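Local coordinates for protein short chain dehydrogenase (A0QTM2 homolog) (PDB 3SC4) that probably catalyses an NAD(P)-dependent oxidation or reduction as a short-chain dehydrogenase with a Rossmann fold, at residues H146-S151 with V230-P235; A190-W195 with S236-N241; A225-V230 with E246-E251; G93-V98 with K140-P145. All blocks are in the same frame, centred on the assembly; numbering follows the deposited sequence.

Contact 1: H146-S151 with V230-P235; sequences HILTLS and VVLNKP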
loop_
_atom_site.group_PDB
_atom_site.type_symbol
_atom_site.label_atom_id
_atom_site.label_comp_id
_atom_site.label_asym_id
_atom_site.label_seq_id
_atom_site.Cartn_x
_atom_site.Cartn_y
_atom_site.Cartn_z
ATOM N N HIS B 146 -11.509 -11.523 -16.127
ATOM C CA HIS B 146 -10.155 -11.155 -15.746
ATOM C C HIS B 146 -10.084 -9.753 -15.206
ATOM O O HIS B 146 -10.563 -8.825 -15.849
ATOM C CB HIS B 146 -9.228 -11.194 -16.972
ATOM C CG HIS B 146 -8.527 -12.495 -17.146
ATOM N ND1 HIS B 146 -7.267 -12.725 -16.641
ATOM C CD2 HIS B 146 -8.925 -13.649 -17.732
ATOM C CE1 HIS B 146 -6.907 -13.963 -16.927
ATOM N NE2 HIS B 146 -7.894 -14.547 -17.587
ATOM N N ILE B 147 -9.448 -9.589 -14.051
ATOM C CA ILE B 147 -8.994 -8.273 -13.652
ATOM C C ILE B 147 -7.497 -8.202 -13.906
ATOM O O ILE B 147 -6.774 -9.100 -13.530
ATOM C CB ILE B 147 -9.260 -7.984 -12.199
ATOM C CG1 ILE B 147 -10.751 -8.217 -11.887
ATOM C CG2 ILE B 147 -8.811 -6.560 -11.915
ATOM C CD1 ILE B 147 -11.174 -8.045 -10.399
ATOM N N LEU B 148 -7.036 -7.131 -14.534
ATOM C CA LEU B 148 -5.617 -6.979 -14.848
ATOM C C LEU B 148 -5.186 -5.592 -14.441
ATOM O O LEU B 148 -5.804 -4.593 -14.854
ATOM C CB LEU B 148 -5.377 -7.164 -16.342
ATOM C CG LEU B 148 -3.919 -7.245 -16.775
ATOM C CD1 LEU B 148 -3.264 -8.503 -16.269
ATOM C CD2 LEU B 148 -3.846 -7.204 -18.299
ATOM N N THR B 149 -4.115 -5.531 -13.652
ATOM C CA THR B 149 -3.714 -4.309 -12.983
ATOM C C THR B 149 -2.296 -4.026 -13.391
ATOM O O THR B 149 -1.458 -4.903 -13.402
ATOM C CB THR B 149 -3.887 -4.461 -11.446
ATOM O OG1 THR B 149 -5.272 -4.652 -11.159
ATOM C CG2 THR B 149 -3.431 -3.236 -10.711
ATOM N N LEU B 150 -2.054 -2.793 -13.779
ATOM C CA LEU B 150 -0.812 -2.410 -14.431
ATOM C C LEU B 150 0.138 -1.885 -13.366
ATOM O O LEU B 150 0.202 -0.662 -13.094
ATOM C CB LEU B 150 -1.093 -1.414 -15.556
ATOM C CG LEU B 150 -1.445 -2.072 -16.914
ATOM C CD1 LEU B 150 -2.246 -3.384 -16.831
ATOM C CD2 LEU B 150 -2.097 -1.112 -17.882
ATOM N N SER B 151 0.855 -2.834 -12.744
ATOM C CA SER B 151 1.667 -2.550 -11.560
ATOM C C SER B 151 2.715 -3.632 -11.426
ATOM O O SER B 151 2.611 -4.657 -12.082
ATOM C CB SER B 151 0.774 -2.488 -10.332
ATOM O OG SER B 151 0.208 -3.759 -10.105
ATOM N N VAL B 230 -2.477 -11.741 -24.297
ATOM C CA VAL B 230 -2.162 -13.113 -23.925
ATOM C C VAL B 230 -2.783 -13.461 -22.573
ATOM O O VAL B 230 -3.429 -14.500 -22.438
ATOM C CB VAL B 230 -0.641 -13.340 -23.881
ATOM C CG1 VAL B 230 -0.319 -14.710 -23.263
ATOM C CG2 VAL B 230 -0.025 -13.155 -25.305
ATOM N N VAL B 231 -2.624 -12.574 -21.594
ATOM C CA VAL B 231 -3.111 -12.822 -20.235
ATOM C C VAL B 231 -4.638 -12.878 -20.200
ATOM O O VAL B 231 -5.216 -13.750 -19.535
ATOM C CB VAL B 231 -2.567 -11.779 -19.213
ATOM C CG1 VAL B 231 -3.239 -11.933 -17.845
ATOM C CG2 VAL B 231 -1.082 -11.921 -19.073
ATOM N N LEU B 232 -5.297 -11.992 -20.948
ATOM C CA LEU B 232 -6.766 -11.910 -20.912
ATOM C C LEU B 232 -7.461 -13.086 -21.599
ATOM O O LEU B 232 -8.667 -13.295 -21.420
ATOM C CB LEU B 232 -7.240 -10.591 -21.511
ATOM C CG LEU B 232 -6.798 -9.346 -20.732
ATOM C CD1 LEU B 232 -7.127 -8.075 -21.501
ATOM C CD2 LEU B 232 -7.438 -9.361 -19.367
ATOM N N ASN B 233 -6.691 -13.852 -22.363
ATOM C CA ASN B 233 -7.168 -15.089 -22.972
ATOM C C ASN B 233 -6.850 -16.341 -22.177
ATOM O O ASN B 233 -7.292 -17.436 -22.567
ATOM C CB ASN B 233 -6.600 -15.231 -24.380
ATOM C CG ASN B 233 -7.340 -14.389 -25.366
ATOM O OD1 ASN B 233 -8.441 -14.738 -25.751
ATOM N ND2 ASN B 233 -6.754 -13.257 -25.772
ATOM N N LYS B 234 -6.122 -16.218 -21.064
ATOM C CA LYS B 234 -5.829 -17.412 -20.263
ATOM C C LYS B 234 -7.076 -17.800 -19.485
ATOM O O LYS B 234 -8.018 -17.014 -19.390
ATOM C CB LYS B 234 -4.667 -17.186 -19.297
ATOM C CG LYS B 234 -3.321 -17.034 -19.958
ATOM C CD LYS B 234 -2.647 -18.356 -20.334
ATOM C CE LYS B 234 -1.114 -18.207 -20.292
ATOM N NZ LYS B 234 -0.430 -18.929 -21.367
ATOM N N PRO B 235 -7.102 -19.027 -18.958
ATOM C CA PRO B 235 -8.244 -19.373 -18.130
ATOM C C PRO B 235 -8.238 -18.577 -16.823
ATOM O O PRO B 235 -7.170 -18.148 -16.351
ATOM C CB PRO B 235 -8.078 -20.879 -17.875
ATOM C CG PRO B 235 -6.723 -21.242 -18.410
ATOM C CD PRO B 235 -6.346 -20.210 -19.397
#
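This is helix-on-sheet packing inside a Rossmann fold: the C-terminal part of helix 222-232, with the residues after it, lies on strand 146-149. H146 does most of the work. With chi1 at -93° its imidazole stands out from the strand and lies flat against the helix, so that L232 CA sits over the middle of one ring face, 4.2 Å from the centroid, a CH-pi contact. V231 O lies over that same face, 3.1 Å from H146 CE1, and is also the acceptor for K234 N. H146 NE2 points past the helix and donates to K234 O at 3.1 Å. The oxygen is close to the ring plane; the bond is slightly bent (156° at the hydrogen), and the donor approaches from well above the carbonyl plane. N144 ND2 donates to the same oxygen, which therefore has two partners. Next to the ring, L232 CD2 touches H146 CB at 3.5 Å, brought there by a CG set anti to its own carbonyl carbon. Two residues along the strand, on the same face, L148 CD1 crosses V231 CG1 obliquely at 3.8 Å, with L148 CG and V231 CG1 each anti to the backbone N. I147 and T149 face the other way, against helix 164-183. Strand 146-149 itself is hydrogen-bonded between strands 96-99 and 190-195, while V231 also touches V248 of helix 245-252.

Contact 2: A190-W195 with S236-N241; sequences ASNTLW and SSYTGN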
loop_
_atom_site.group_PDB
_atom_site.type_symbol
_atom_site.label_atom_id
_atom_site.label_comp_id
_atom_site.label_asym_id
_atom_site.label_seq_id
_atom_site.Cartn_x
_atom_site.Cartn_y
_atom_site.Cartn_z
ATOM N N ALA B 190 -10.157 -14.078 -12.469
ATOM C CA ALA B 190 -8.710 -13.942 -12.468
ATOM C C ALA B 190 -8.379 -12.535 -12.041
ATOM O O ALA B 190 -9.119 -11.626 -12.378
ATOM C CB ALA B 190 -8.134 -14.216 -13.841
ATOM N N SER B 191 -7.294 -12.372 -11.278
ATOM C CA SER B 191 -6.697 -11.063 -11.023
ATOM C C SER B 191 -5.189 -11.185 -11.051
ATOM O O SER B 191 -4.594 -11.893 -10.235
ATOM C CB SER B 191 -7.134 -10.499 -9.663
ATOM O OG SER B 191 -6.656 -9.170 -9.473
ATOM N N ASN B 192 -4.571 -10.477 -11.981
ATOM C CA ASN B 192 -3.124 -10.531 -12.177
ATOM C C ASN B 192 -2.560 -9.117 -12.301
ATOM O O ASN B 192 -3.295 -8.161 -12.545
ATOM C CB ASN B 192 -2.775 -11.327 -13.456
ATOM C CG ASN B 192 -3.161 -12.795 -13.365
ATOM O OD1 ASN B 192 -2.531 -13.567 -12.637
ATOM N ND2 ASN B 192 -4.198 -13.184 -14.100
ATOM N N THR B 193 -1.254 -8.982 -12.148
ATOM C CA THR B 193 -0.617 -7.708 -12.478
ATOM C C THR B 193 0.308 -7.907 -13.666
ATOM O O THR B 193 0.785 -9.018 -13.916
ATOM C CB THR B 193 0.192 -7.148 -11.298
ATOM O OG1 THR B 193 1.288 -8.021 -11.041
ATOM C CG2 THR B 193 -0.665 -7.024 -10.035
ATOM N N LEU B 194 0.593 -6.814 -14.370
ATOM C CA LEU B 194 1.413 -6.872 -15.583
ATOM C C LEU B 194 2.229 -5.617 -15.696
ATOM O O LEU B 194 1.664 -4.508 -15.607
ATOM C CB LEU B 194 0.513 -7.030 -16.815
ATOM C CG LEU B 194 1.159 -7.214 -18.185
ATOM C CD1 LEU B 194 1.979 -8.497 -18.188
ATOM C CD2 LEU B 194 0.105 -7.191 -19.358
ATOM N N TRP B 195 3.531 -5.791 -15.939
ATOM C CA TRP B 195 4.524 -4.714 -15.880
ATOM C C TRP B 195 5.609 -4.931 -16.960
ATOM O O TRP B 195 6.029 -6.062 -17.191
ATOM C CB TRP B 195 5.158 -4.740 -14.489
ATOM C CG TRP B 195 5.973 -3.523 -14.094
ATOM C CD1 TRP B 195 7.302 -3.491 -13.838
ATOM C CD2 TRP B 195 5.484 -2.214 -13.813
ATOM N NE1 TRP B 195 7.679 -2.245 -13.457
ATOM C CE2 TRP B 195 6.583 -1.433 -13.445
ATOM C CE3 TRP B 195 4.222 -1.617 -13.881
ATOM C CZ2 TRP B 195 6.471 -0.072 -13.132
ATOM C CZ3 TRP B 195 4.099 -0.267 -13.569
ATOM C CH2 TRP B 195 5.226 0.493 -13.200
ATOM N N SER B 236 -9.416 -18.377 -16.250
ATOM C CA SER B 236 -9.547 -17.615 -15.014
ATOM C C SER B 236 -8.830 -18.292 -13.812
ATOM O O SER B 236 -8.696 -17.687 -12.747
ATOM C CB SER B 236 -11.035 -17.349 -14.720
ATOM O OG SER B 236 -11.604 -16.510 -15.722
ATOM N N SER B 237 -8.357 -19.530 -13.989
ATOM C CA SER B 237 -7.473 -20.172 -13.007
ATOM C C SER B 237 -6.047 -19.572 -13.029
ATOM O O SER B 237 -5.269 -19.736 -12.095
ATOM C CB SER B 237 -7.424 -21.690 -13.285
ATOM O OG SER B 237 -7.007 -21.952 -14.617
ATOM N N TYR B 238 -5.687 -18.901 -14.115
ATOM C CA TYR B 238 -4.374 -18.222 -14.196
ATOM C C TYR B 238 -4.466 -16.890 -13.451
ATOM O O TYR B 238 -4.846 -15.890 -14.018
ATOM C CB TYR B 238 -4.039 -18.014 -15.653
ATOM C CG TYR B 238 -2.709 -17.405 -15.975
ATOM C CD1 TYR B 238 -1.553 -18.201 -16.054
ATOM C CD2 TYR B 238 -2.601 -16.049 -16.289
ATOM C CE1 TYR B 238 -0.322 -17.646 -16.415
ATOM C CE2 TYR B 238 -1.388 -15.493 -16.641
ATOM C CZ TYR B 238 -0.254 -16.291 -16.709
ATOM O OH TYR B 238 0.947 -15.732 -17.050
ATOM N N THR B 239 -4.135 -16.912 -12.168
ATOM C CA THR B 239 -4.522 -15.856 -11.240
ATOM C C THR B 239 -3.474 -15.705 -10.139
ATOM O O THR B 239 -2.680 -16.609 -9.874
ATOM C CB THR B 239 -5.892 -16.180 -10.611
ATOM O OG1 THR B 239 -6.429 -15.024 -9.968
ATOM C CG2 THR B 239 -5.773 -17.352 -9.614
ATOM N N GLY B 240 -3.452 -14.532 -9.530
ATOM C CA GLY B 240 -2.494 -14.237 -8.473
ATOM C C GLY B 240 -1.053 -14.073 -8.911
ATOM O O GLY B 240 -0.150 -14.235 -8.094
ATOM N N ASN B 241 -0.829 -13.773 -10.191
ATOM C CA ASN B 241 0.526 -13.678 -10.749
ATOM C C ASN B 241 0.960 -12.242 -10.915
ATOM O O ASN B 241 0.170 -11.392 -11.367
ATOM C CB ASN B 241 0.583 -14.311 -12.120
ATOM C CG ASN B 241 0.238 -15.767 -12.102
ATOM O OD1 ASN B 241 -0.823 -16.178 -12.593
ATOM N ND2 ASN B 241 1.139 -16.571 -11.573
#
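The loop 236-241 runs alongside strand 190-195 in the same direction, with CA atoms 4.5 Å apart at A190 and S236 and 5.0 Å at N192 and N241. Backbone bonds join them at two places: G240 N donates to S191 O at 3.0 Å, from above the carbonyl plane, and T193 N gives its hydrogen to N241 O at 2.9 Å, almost along the C=O axis. Between A190 and S191 a side chain stands in for the backbone. T239 OG1, anti to its own N, accepts S191 N at 3.1 Å, a nearly straight bond (167°). The loop leads directly into strand 242-244, the outermost strand of the parallel Rossmann sheet in this chain, so these bonds begin the pairing that T193 continues with L243. N192 fixes the curve of the loop from the strand side. Its CG is anti to the carbonyl carbon, and the amide reaches along the loop and holds it at two points: ND2 donates to Y238 O at 2.8 Å, at 174° and in the amide plane, while OD1 accepts N241 N at 3.0 Å on an in-plane lone pair. Both polar atoms of this buried amide are thus engaged, and the two bonds bracket T239 and G240, the latter with positive phi. At the start of the strand, A190 CB touches S236 O and Y238 O, while S236 OG turns elsewhere, to N144 OD1 and P145 O.

Contact 3: A225-V230 with E246-E251; sequences ADAAYV and EDVLLE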
loop_
_atom_site.group_PDB
_atom_site.type_symbol
_atom_site.label_atom_id
_atom_site.label_comp_id
_atom_site.label_asym_id
_atom_site.label_seq_id
_atom_site.Cartn_x
_atom_site.Cartn_y
_atom_site.Cartn_z
ATOM N N ALA B 225 0.324 -4.053 -24.759
ATOM C CA ALA B 225 -0.937 -4.497 -25.401
ATOM C C ALA B 225 -0.917 -5.994 -25.745
ATOM O O ALA B 225 -1.819 -6.735 -25.373
ATOM C CB ALA B 225 -1.235 -3.671 -26.647
ATOM N N ASP B 226 0.120 -6.440 -26.443
ATOM C CA ASP B 226 0.259 -7.862 -26.792
ATOM C C ASP B 226 0.372 -8.747 -25.549
ATOM O O ASP B 226 -0.241 -9.809 -25.502
ATOM C CB ASP B 226 1.455 -8.105 -27.719
ATOM C CG ASP B 226 1.208 -7.633 -29.148
ATOM O OD1 ASP B 226 0.073 -7.235 -29.472
ATOM O OD2 ASP B 226 2.163 -7.676 -29.962
ATOM N N ALA B 227 1.120 -8.317 -24.531
ATOM C CA ALA B 227 1.229 -9.140 -23.309
ATOM C C ALA B 227 -0.152 -9.226 -22.622
ATOM O O ALA B 227 -0.595 -10.308 -22.238
ATOM C CB ALA B 227 2.316 -8.622 -22.341
ATOM N N ALA B 228 -0.845 -8.095 -22.514
ATOM C CA ALA B 228 -2.167 -8.063 -21.880
ATOM C C ALA B 228 -3.103 -9.055 -22.555
ATOM O O ALA B 228 -3.807 -9.822 -21.890
ATOM C CB ALA B 228 -2.755 -6.641 -21.951
ATOM N N TYR B 229 -3.075 -9.030 -23.892
ATOM C CA TYR B 229 -3.932 -9.857 -24.716
ATOM C C TYR B 229 -3.727 -11.325 -24.381
ATOM O O TYR B 229 -4.675 -12.063 -24.183
ATOM C CB TYR B 229 -3.650 -9.579 -26.194
ATOM C CG TYR B 229 -4.609 -10.286 -27.139
ATOM C CD1 TYR B 229 -5.886 -9.767 -27.398
ATOM C CD2 TYR B 229 -4.235 -11.486 -27.769
ATOM C CE1 TYR B 229 -6.767 -10.413 -28.257
ATOM C CE2 TYR B 229 -5.107 -12.154 -28.627
ATOM C CZ TYR B 229 -6.373 -11.617 -28.870
ATOM O OH TYR B 229 -7.206 -12.284 -29.735
ATOM N N VAL B 230 -2.477 -11.741 -24.297
ATOM C CA VAL B 230 -2.162 -13.113 -23.925
ATOM C C VAL B 230 -2.783 -13.461 -22.573
ATOM O O VAL B 230 -3.429 -14.500 -22.438
ATOM C CB VAL B 230 -0.641 -13.340 -23.881
ATOM C CG1 VAL B 230 -0.319 -14.710 -23.263
ATOM C CG2 VAL B 230 -0.025 -13.155 -25.305
ATOM N N GLU B 246 7.512 -8.952 -21.361
ATOM C CA GLU B 246 8.389 -9.717 -22.211
ATOM C C GLU B 246 8.364 -11.214 -21.849
ATOM O O GLU B 246 8.259 -12.071 -22.728
ATOM C CB GLU B 246 9.803 -9.157 -22.136
ATOM C CG GLU B 246 9.969 -7.819 -22.842
ATOM C CD GLU B 246 9.654 -6.620 -21.962
ATOM O OE1 GLU B 246 8.829 -6.742 -21.021
ATOM O OE2 GLU B 246 10.218 -5.539 -22.249
ATOM N N ASP B 247 8.401 -11.522 -20.561
ATOM C CA ASP B 247 8.333 -12.917 -20.117
ATOM C C ASP B 247 7.037 -13.597 -20.585
ATOM O O ASP B 247 7.051 -14.722 -21.062
ATOM C CB ASP B 247 8.478 -13.015 -18.592
ATOM C CG ASP B 247 9.730 -12.341 -18.087
ATOM O OD1 ASP B 247 10.045 -11.234 -18.564
ATOM O OD2 ASP B 247 10.412 -12.898 -17.206
ATOM N N VAL B 248 5.918 -12.907 -20.437
ATOM C CA VAL B 248 4.634 -13.449 -20.842
ATOM C C VAL B 248 4.660 -13.753 -22.334
ATOM O O VAL B 248 4.173 -14.814 -22.786
ATOM C CB VAL B 248 3.501 -12.464 -20.502
ATOM C CG1 VAL B 248 2.212 -12.837 -21.216
ATOM C CG2 VAL B 248 3.302 -12.440 -19.010
ATOM N N LEU B 249 5.252 -12.835 -23.091
ATOM C CA LEU B 249 5.301 -12.975 -24.534
ATOM C C LEU B 249 6.140 -14.182 -24.982
ATOM O O LEU B 249 5.682 -14.949 -25.810
ATOM C CB LEU B 249 5.753 -11.670 -25.191
ATOM C CG LEU B 249 4.641 -10.586 -25.174
ATOM C CD1 LEU B 249 5.220 -9.203 -25.433
ATOM C CD2 LEU B 249 3.488 -10.893 -26.171
ATOM N N LEU B 250 7.336 -14.381 -24.422
ATOM C CA LEU B 250 8.149 -15.580 -24.736
ATOM C C LEU B 250 7.454 -16.874 -24.382
ATOM O O LEU B 250 7.551 -17.838 -25.118
ATOM C CB LEU B 250 9.490 -15.575 -23.989
ATOM C CG LEU B 250 10.467 -14.515 -24.444
ATOM C CD1 LEU B 250 11.756 -14.607 -23.640
ATOM C CD2 LEU B 250 10.744 -14.660 -25.923
ATOM N N GLU B 251 6.778 -16.898 -23.239
ATOM C CA GLU B 251 6.072 -18.088 -22.776
ATOM C C GLU B 251 4.937 -18.448 -23.750
ATOM O O GLU B 251 4.552 -19.618 -23.857
ATOM C CB GLU B 251 5.583 -17.889 -21.320
ATOM C CG GLU B 251 6.739 -18.025 -20.279
ATOM C CD GLU B 251 6.550 -17.266 -18.944
ATOM O OE1 GLU B 251 5.447 -16.728 -18.659
ATOM O OE2 GLU B 251 7.542 -17.207 -18.169
#
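Two helices cross here, and the contact has no hydrogen bond and is carried by aliphatic groups: helix 222-232, which packs on the sheet, meets helix 245-252, which follows strand 242-244, the outermost of the sheet in this chain. The axes of segments 225-230 and 246-251 come within 8.8 Å of each other and cross at 59°. That closeness centres on A227, whose small side chain lets L249 come in, the two CA atoms being the nearest pair across the contact. L249 CG lies 4.2 Å from A227 CB. Its CG is anti to the carbonyl carbon, and from there the branch ending in CD2 reaches the first helix beside D226, where it meets D226 CB at 3.8 Å and, more loosely, V230 CG2. The carboxylate of D226 takes no part in this; its OD2 is hydrogen-bonded to Y260 OH. Helix 222-232 belongs to the connection that carries the chain from strand 190-195 to strand 242-244, a beta-alpha-beta crossover of the Rossmann fold, and the second helix starts as soon as that last strand ends. One turn further on, V230 and V248 slide past each other in opposite directions, CG1 against CG1 at 3.8 Å, each of these methyls being anti to its own backbone N. V248 CG1 also rests 3.9 Å from A227 O, so one methyl touches both the carbonyl and the valine. Beyond this interface, A225 and A228 touch helix 20-30, while E246 and D247 form salt bridges with R219 and R197 respectively.

Contact 4: G93-V98 with K140-P145; sequences GIDICV and KGRDNP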
loop_
_atom_site.group_PDB
_atom_site.type_symbol
_atom_site.label_atom_id
_atom_site.label_comp_id
_atom_site.label_asym_id
_atom_site.label_seq_id
_atom_site.Cartn_x
_atom_site.Cartn_y
_atom_site.Cartn_z
ATOM N N GLY B 93 -22.743 -6.468 -19.138
ATOM C CA GLY B 93 -21.882 -7.306 -18.295
ATOM C C GLY B 93 -20.412 -7.032 -18.546
ATOM O O GLY B 93 -20.056 -6.463 -19.588
ATOM N N ILE B 94 -19.552 -7.406 -17.599
ATOM C CA ILE B 94 -18.154 -7.046 -17.697
ATOM C C ILE B 94 -17.267 -8.281 -17.659
ATOM O O ILE B 94 -17.263 -9.036 -16.698
ATOM C CB ILE B 94 -17.745 -6.030 -16.609
ATOM C CG1 ILE B 94 -18.512 -4.720 -16.821
ATOM C CG2 ILE B 94 -16.199 -5.763 -16.631
ATOM C CD1 ILE B 94 -18.395 -3.741 -15.683
ATOM N N ASP B 95 -16.502 -8.459 -18.719
ATOM C CA ASP B 95 -15.596 -9.583 -18.832
ATOM C C ASP B 95 -14.206 -9.256 -18.335
ATOM O O ASP B 95 -13.549 -10.118 -17.760
ATOM C CB ASP B 95 -15.508 -10.005 -20.296
ATOM C CG ASP B 95 -16.782 -10.646 -20.779
ATOM O OD1 ASP B 95 -17.096 -11.737 -20.249
ATOM O OD2 ASP B 95 -17.467 -10.060 -21.663
ATOM N N ILE B 96 -13.767 -8.021 -18.605
ATOM C CA ILE B 96 -12.418 -7.589 -18.372
ATOM C C ILE B 96 -12.403 -6.215 -17.667
ATOM O O ILE B 96 -13.080 -5.277 -18.084
ATOM C CB ILE B 96 -11.660 -7.486 -19.696
ATOM C CG1 ILE B 96 -11.705 -8.823 -20.422
ATOM C CG2 ILE B 96 -10.177 -7.024 -19.462
ATOM C CD1 ILE B 96 -11.287 -8.715 -21.851
ATOM N N CYS B 97 -11.659 -6.141 -16.565
ATOM C CA CYS B 97 -11.419 -4.908 -15.854
ATOM C C CYS B 97 -9.919 -4.649 -15.886
ATOM O O CYS B 97 -9.149 -5.455 -15.369
ATOM C CB CYS B 97 -11.873 -5.056 -14.414
ATOM S SG CYS B 97 -11.519 -3.602 -13.397
ATOM N N VAL B 98 -9.500 -3.571 -16.537
ATOM C CA VAL B 98 -8.092 -3.208 -16.557
ATOM C C VAL B 98 -7.889 -1.951 -15.740
ATOM O O VAL B 98 -8.446 -0.927 -16.048
ATOM C CB VAL B 98 -7.572 -2.957 -17.969
ATOM C CG1 VAL B 98 -6.164 -2.398 -17.905
ATOM C CG2 VAL B 98 -7.617 -4.237 -18.784
ATOM N N LYS B 140 -19.025 -11.870 -12.284
ATOM C CA LYS B 140 -19.266 -13.214 -11.761
ATOM C C LYS B 140 -19.910 -14.209 -12.742
ATOM O O LYS B 140 -19.538 -15.394 -12.796
ATOM C CB LYS B 140 -20.108 -13.125 -10.480
ATOM C CG LYS B 140 -19.273 -12.724 -9.275
ATOM C CD LYS B 140 -20.041 -12.804 -7.977
ATOM C CE LYS B 140 -19.168 -12.400 -6.790
ATOM N NZ LYS B 140 -19.994 -12.064 -5.589
ATOM N N GLY B 141 -20.876 -13.766 -13.525
ATOM C CA GLY B 141 -21.525 -14.745 -14.419
ATOM C C GLY B 141 -20.692 -15.247 -15.608
ATOM O O GLY B 141 -21.060 -16.222 -16.259
ATOM N N ARG B 142 -19.574 -14.583 -15.903
ATOM C CA ARG B 142 -19.074 -14.560 -17.282
ATOM C C ARG B 142 -18.210 -15.765 -17.605
ATOM O O ARG B 142 -17.863 -16.534 -16.702
ATOM C CB ARG B 142 -18.308 -13.264 -17.543
ATOM C CG ARG B 142 -19.008 -11.985 -17.007
ATOM C CD ARG B 142 -20.200 -11.598 -17.822
ATOM N NE ARG B 142 -19.775 -11.182 -19.154
ATOM C CZ ARG B 142 -20.615 -10.976 -20.163
ATOM N NH1 ARG B 142 -20.148 -10.613 -21.344
ATOM N NH2 ARG B 142 -21.933 -11.139 -19.990
ATOM N N ASP B 143 -17.856 -15.906 -18.886
ATOM C CA ASP B 143 -17.179 -17.108 -19.366
ATOM C C ASP B 143 -15.776 -17.243 -18.792
ATOM O O ASP B 143 -15.394 -18.321 -18.316
ATOM C CB ASP B 143 -17.145 -17.186 -20.912
ATOM C CG ASP B 143 -18.483 -17.663 -21.513
ATOM O OD1 ASP B 143 -18.660 -17.527 -22.740
ATOM O OD2 ASP B 143 -19.370 -18.159 -20.771
ATOM N N ASN B 144 -15.027 -16.155 -18.797
ATOM C CA ASN B 144 -13.631 -16.212 -18.432
ATOM C C ASN B 144 -13.115 -14.847 -17.894
ATOM O O ASN B 144 -12.211 -14.263 -18.444
ATOM C CB ASN B 144 -12.878 -16.657 -19.692
ATOM C CG ASN B 144 -11.412 -16.874 -19.448
ATOM O OD1 ASN B 144 -11.034 -17.554 -18.482
ATOM N ND2 ASN B 144 -10.561 -16.289 -20.318
ATOM N N PRO B 145 -13.696 -14.352 -16.799
ATOM C CA PRO B 145 -13.456 -12.965 -16.366
ATOM C C PRO B 145 -12.065 -12.687 -15.790
ATOM O O PRO B 145 -11.540 -13.503 -15.030
ATOM C CB PRO B 145 -14.516 -12.750 -15.284
ATOM C CG PRO B 145 -14.821 -14.140 -14.792
ATOM C CD PRO B 145 -14.694 -15.028 -15.961
#
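From its CB outward, R142 meets D95 at CB, NE and NH1. CB lies 3.3 Å from D95 OD1, and CG, anti to the carbonyl carbon, comes 3.4 Å from I94 O. The chain then bends twice, at chi2 and chi3, which turns the guanidinium back to the aspartate. NE donates to D95 OD1 at 2.9 Å and NH1 to D95 OD2 at 2.8 Å, so the salt bridge is a side-on grip, one nitrogen to each oxygen. The NH1 bond is the straighter (172°), with OD2 in the guanidinium plane. The two planes are nevertheless 46° apart, and both donors come from above the carboxylate plane. NH2 ends 4.2 Å from G93 CA, where the backbone of 93-94 lies across one guanidinium face; G93 has no side chain to collide with it. Further along the segment, D95 O meets P145 CA at 3.2 Å in a CA-H...O contact, just where the loop turns into strand 146-149. K140, at the start of the segment, forms a salt bridge with E110 of the second subunit. D95 is buried, and OD2 also accepts T11 N; with three donors converging on the carboxylate it is probably ionised, and R142 would supply the balancing charge while pinning the loop before strand 146-149 to the entrance of strand 96-99.

How the contacts relate
Contacts 1 and 3 are the buried ones, and both use helix 222-232: in contact 1 it meets the sheet, in contact 3 a second helix, and V230 lies in both segments but works only in contact 3. Contacts 2 and 4 are partly buried at the ends of strands. Contact 3 has no polar bond, contact 1 mixes methyl packing with one imidazole bond, contact 2 is a set of neutral hydrogen bonds, and contact 4 rests on a salt bridge. Contacts 1, 2 and 4 reach neighbouring strands of one parallel sheet, 96-99, 146-149 and 190-195, and are tied together through the residues before strand 146-149, whereas contacts 3 and 4 do not touch.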